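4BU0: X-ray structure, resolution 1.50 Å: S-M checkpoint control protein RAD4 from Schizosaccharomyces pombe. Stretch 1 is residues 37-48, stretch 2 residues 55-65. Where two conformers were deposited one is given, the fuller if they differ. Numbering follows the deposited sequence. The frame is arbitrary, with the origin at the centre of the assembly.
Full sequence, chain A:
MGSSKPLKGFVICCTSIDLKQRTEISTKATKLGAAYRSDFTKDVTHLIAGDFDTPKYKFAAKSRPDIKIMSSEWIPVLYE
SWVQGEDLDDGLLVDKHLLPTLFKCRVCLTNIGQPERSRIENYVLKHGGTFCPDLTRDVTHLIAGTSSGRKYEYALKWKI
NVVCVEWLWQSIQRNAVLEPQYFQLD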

# COMPACT_ATOMS: atom_id res chain seq x y z
N ARG A 37 -6.69 -17.94 -5.46
CA ARG A 37 -5.47 -18.29 -6.19
C ARG A 37 -4.23 -17.91 -5.40
O ARG A 37 -4.12 -16.76 -4.93
CB ARG A 37 -5.46 -17.60 -7.56
CG ARG A 37 -6.57 -18.01 -8.51
CD ARG A 37 -6.37 -19.43 -9.06
NE ARG A 37 -7.57 -19.91 -9.74
CZ ARG A 37 -8.53 -20.61 -9.15
NH1 ARG A 37 -8.43 -20.95 -7.85
NH2 ARG A 37 -9.60 -20.98 -9.83
N SER A 38 -3.29 -18.88 -5.24
CA SER A 38 -2.04 -18.65 -4.53
C SER A 38 -1.09 -17.86 -5.43
O SER A 38 -0.37 -16.98 -4.95
CB SER A 38 -1.43 -19.98 -4.10
OG SER A 38 -1.46 -20.87 -5.19
N ASP A 39 -1.09 -18.15 -6.74
CA ASP A 39 -0.34 -17.38 -7.74
C ASP A 39 -1.21 -16.23 -8.19
O ASP A 39 -2.45 -16.32 -8.17
CB ASP A 39 0.02 -18.24 -8.98
CG ASP A 39 1.00 -19.38 -8.74
OD1 ASP A 39 1.88 -19.23 -7.86
OD2 ASP A 39 0.92 -20.39 -9.47
N PHE A 40 -0.59 -15.14 -8.64
CA PHE A 40 -1.35 -14.06 -9.20
C PHE A 40 -1.61 -14.46 -10.67
O PHE A 40 -0.71 -14.33 -11.51
CB PHE A 40 -0.55 -12.76 -9.04
CG PHE A 40 -1.15 -11.45 -9.50
CD1 PHE A 40 -2.25 -11.42 -10.36
CD2 PHE A 40 -0.59 -10.23 -9.12
CE1 PHE A 40 -2.79 -10.21 -10.81
CE2 PHE A 40 -1.12 -9.02 -9.58
CZ PHE A 40 -2.23 -9.01 -10.39
N THR A 41 -2.81 -14.97 -10.96
CA THR A 41 -3.15 -15.38 -12.32
C THR A 41 -3.85 -14.24 -13.07
O THR A 41 -4.32 -13.28 -12.46
CB THR A 41 -4.02 -16.64 -12.28
OG1 THR A 41 -5.24 -16.27 -11.63
CG2 THR A 41 -3.36 -17.80 -11.54
N LYS A 42 -3.92 -14.34 -14.41
CA LYS A 42 -4.56 -13.31 -15.22
C LYS A 42 -6.01 -13.01 -14.83
O LYS A 42 -6.47 -11.88 -15.02
CB LYS A 42 -4.50 -13.71 -16.71
CG LYS A 42 -4.50 -12.53 -17.66
N ASP A 43 -6.71 -14.01 -14.26
CA ASP A 43 -8.12 -13.81 -13.94
C ASP A 43 -8.37 -13.27 -12.53
O ASP A 43 -9.54 -13.03 -12.20
CB ASP A 43 -8.93 -15.07 -14.19
CG ASP A 43 -8.54 -16.28 -13.38
OD1 ASP A 43 -7.40 -16.33 -12.89
OD2 ASP A 43 -9.36 -17.21 -13.28
N VAL A 44 -7.31 -12.99 -11.75
CA VAL A 44 -7.50 -12.38 -10.43
C VAL A 44 -8.31 -11.09 -10.56
O VAL A 44 -8.08 -10.28 -11.49
CB VAL A 44 -6.13 -12.15 -9.75
CG1 VAL A 44 -6.23 -11.19 -8.55
CG2 VAL A 44 -5.53 -13.47 -9.30
N THR A 45 -9.26 -10.87 -9.63
CA THR A 45 -10.08 -9.67 -9.64
C THR A 45 -9.76 -8.77 -8.44
O THR A 45 -9.98 -7.55 -8.47
CB THR A 45 -11.57 -10.03 -9.67
OG1 THR A 45 -11.92 -10.78 -8.49
CG2 THR A 45 -11.95 -10.86 -10.90
N HIS A 46 -9.35 -9.40 -7.31
CA HIS A 46 -9.11 -8.70 -6.06
C HIS A 46 -7.83 -9.21 -5.45
O HIS A 46 -7.66 -10.42 -5.32
CB HIS A 46 -10.28 -8.91 -5.10
CG HIS A 46 -11.55 -8.25 -5.59
ND1 HIS A 46 -12.24 -8.75 -6.70
CD2 HIS A 46 -12.19 -7.14 -5.14
CE1 HIS A 46 -13.24 -7.90 -6.91
NE2 HIS A 46 -13.27 -6.94 -5.99
N LEU A 47 -6.91 -8.28 -5.09
CA LEU A 47 -5.65 -8.63 -4.47
C LEU A 47 -5.68 -8.09 -3.05
O LEU A 47 -5.75 -6.88 -2.85
CB LEU A 47 -4.45 -8.04 -5.27
CG LEU A 47 -3.07 -8.26 -4.69
CD1 LEU A 47 -2.65 -9.76 -4.76
CD2 LEU A 47 -2.04 -7.39 -5.47
N ILE A 48 -5.64 -9.00 -2.07
CA ILE A 48 -5.65 -8.62 -0.66
C ILE A 48 -4.18 -8.43 -0.29
O ILE A 48 -3.40 -9.37 -0.41
CB ILE A 48 -6.38 -9.70 0.17
CG1 ILE A 48 -7.89 -9.76 -0.27
CG2 ILE A 48 -6.23 -9.38 1.69
CD1 ILE A 48 -8.60 -10.98 0.29
N PRO A 55 6.37 -8.28 -5.51
CA PRO A 55 6.16 -8.40 -6.95
C PRO A 55 4.67 -8.42 -7.39
O PRO A 55 4.33 -7.84 -8.43
CB PRO A 55 6.83 -9.75 -7.27
CG PRO A 55 7.90 -9.87 -6.27
CD PRO A 55 7.28 -9.33 -5.01
N LYS A 56 3.78 -9.06 -6.58
CA LYS A 56 2.35 -9.07 -6.92
C LYS A 56 1.77 -7.67 -6.87
O LYS A 56 1.05 -7.25 -7.77
CB LYS A 56 1.55 -9.96 -5.96
CG LYS A 56 1.72 -11.47 -6.18
CD LYS A 56 0.94 -12.23 -5.12
CE LYS A 56 1.05 -13.74 -5.32
NZ LYS A 56 0.46 -14.46 -4.15
N TYR A 57 2.09 -6.93 -5.77
CA TYR A 57 1.56 -5.58 -5.66
C TYR A 57 2.09 -4.71 -6.79
O TYR A 57 1.33 -3.98 -7.42
CB TYR A 57 1.96 -4.98 -4.30
CG TYR A 57 1.34 -3.63 -4.03
CD1 TYR A 57 1.84 -2.47 -4.63
CD2 TYR A 57 0.30 -3.49 -3.12
CE1 TYR A 57 1.28 -1.23 -4.38
CE2 TYR A 57 -0.26 -2.24 -2.84
CZ TYR A 57 0.26 -1.10 -3.45
OH TYR A 57 -0.28 0.14 -3.18
N LYS A 58 3.41 -4.80 -7.05
CA LYS A 58 3.99 -3.97 -8.10
C LYS A 58 3.35 -4.24 -9.47
O LYS A 58 3.13 -3.30 -10.24
CB LYS A 58 5.50 -4.20 -8.19
CG LYS A 58 6.26 -3.62 -6.99
CD LYS A 58 7.75 -3.97 -7.09
CE LYS A 58 8.48 -3.53 -5.84
NZ LYS A 58 9.93 -3.86 -5.93
N PHE A 59 3.05 -5.53 -9.78
CA PHE A 59 2.43 -5.87 -11.06
C PHE A 59 1.05 -5.26 -11.17
O PHE A 59 0.70 -4.68 -12.19
CB PHE A 59 2.33 -7.40 -11.21
CG PHE A 59 2.01 -7.80 -12.64
CD1 PHE A 59 0.69 -7.80 -13.09
CD2 PHE A 59 3.02 -8.09 -13.54
CE1 PHE A 59 0.40 -8.11 -14.43
CE2 PHE A 59 2.73 -8.41 -14.87
CZ PHE A 59 1.42 -8.40 -15.31
N ALA A 60 0.22 -5.38 -10.10
CA ALA A 60 -1.10 -4.79 -10.15
C ALA A 60 -1.03 -3.27 -10.28
O ALA A 60 -1.79 -2.70 -11.05
CB ALA A 60 -1.89 -5.16 -8.89
N ALA A 61 -0.10 -2.62 -9.54
CA ALA A 61 0.02 -1.15 -9.60
C ALA A 61 0.45 -0.65 -10.95
O ALA A 61 0.04 0.42 -11.36
CB ALA A 61 1.00 -0.66 -8.55
N LYS A 62 1.30 -1.41 -11.63
CA LYS A 62 1.84 -0.96 -12.90
C LYS A 62 0.96 -1.35 -14.09
O LYS A 62 0.74 -0.52 -14.97
CB LYS A 62 3.23 -1.58 -13.08
CG LYS A 62 4.07 -0.95 -14.18
CD LYS A 62 5.46 -1.56 -14.25
CE LYS A 62 6.46 -0.75 -13.45
NZ LYS A 62 7.82 -1.34 -13.48
N SER A 63 0.44 -2.59 -14.10
CA SER A 63 -0.24 -3.15 -15.28
C SER A 63 -1.74 -3.48 -15.15
O SER A 63 -2.37 -3.74 -16.19
CB SER A 63 0.46 -4.44 -15.68
OG SER A 63 1.88 -4.33 -15.63
N ARG A 64 -2.30 -3.56 -13.93
CA ARG A 64 -3.69 -3.99 -13.81
C ARG A 64 -4.53 -3.07 -12.90
O ARG A 64 -4.94 -3.51 -11.81
CB ARG A 64 -3.75 -5.45 -13.31
CG ARG A 64 -3.17 -6.51 -14.27
CD ARG A 64 -4.01 -6.72 -15.53
NE ARG A 64 -5.40 -7.06 -15.19
CZ ARG A 64 -5.85 -8.30 -15.02
NH1 ARG A 64 -5.05 -9.34 -15.23
NH2 ARG A 64 -7.11 -8.51 -14.67
N PRO A 65 -4.92 -1.86 -13.36
CA PRO A 65 -5.74 -0.96 -12.51
C PRO A 65 -7.16 -1.46 -12.25
O PRO A 65 -7.83 -0.95 -11.35
CB PRO A 65 -5.77 0.35 -13.31
CG PRO A 65 -5.55 -0.07 -14.73
CD PRO A 65 -4.58 -1.21 -14.64
O HOH W 1 -9.37 -9.96 -13.95

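Every direct hydrogen bond between these two stretches of RAD4 runs from a long cationic side chain of the second to a main-chain carbonyl of the first; no carboxylate takes part. The arrangement illustrates a general principle: where a helix packs on a neighbouring loop and strand, apolar side chains can fill the centre while basic residues reach out to main-chain carbonyl oxygens.

Near the start of helix 55-63, Lys-56 is nearly fully extended, with chi1 in m and chi2 to chi4 all t. Its CA-to-CB bond points sideways, yet its length carries NZ to within 2.8 Å of Ser-38 O, to which it donates a hydrogen bond. Lysine suits this place because its methylenes can be buried while its ammonium group is satisfied at the tip, here also by a bond elsewhere in the structure. The aliphatic part lies along Phe-40, whose CD2 is 3.8 Å from Lys-56 CB.

Phe-40 is the most heavily covered residue of the contact. Its CA-to-CB bond points toward the helix, and the edge of its ring meets the backbone there, with Phe-40 CE2 3.3 Å from Lys-56 O. That oxygen already accepts the helical hydrogen bond from Ala-60 N, at 3.1 Å. The small side chain of Ala-60 lets two larger residues come close: its CB is 4.0 Å from Phe-40 CE2 and 4.1 Å from Leu-47 CD2. Leu-47, reaching in from strand 46-48, also brings CD2 to 4.0 Å from Tyr-57 CA. Phe-59 adds an aromatic contact, its edge directed toward the face of Phe-40, with ring planes at 78° and centroids 5.7 Å apart.

Beyond the helix, Arg-64 is the first residue to leave helical geometry, although its N still bonds to Ala-60 O at 3.0 Å. Its CA-to-CB bond points toward the first stretch, and chi1 to chi3 all in m fold the chain so that the guanidinium reaches the type I turn from Thr-41 to Val-44. There Arg-64 NH1 donates to Lys-42 O at 2.9 Å with a nearly straight angle of 166°, and Arg-64 NH2 adds a weak bond to the same Lys-42 O at 3.4 Å. A water extends the link, donating to Val-44 O at 2.8 Å and accepting weakly from Arg-64 NH2 at the same distance. Arginine's several donors suit it to this place: NH1 and NH2 share Lys-42 O, and NH2 also reaches the water on Val-44 O. Altogether the contact buries 453 Å², both sides summed.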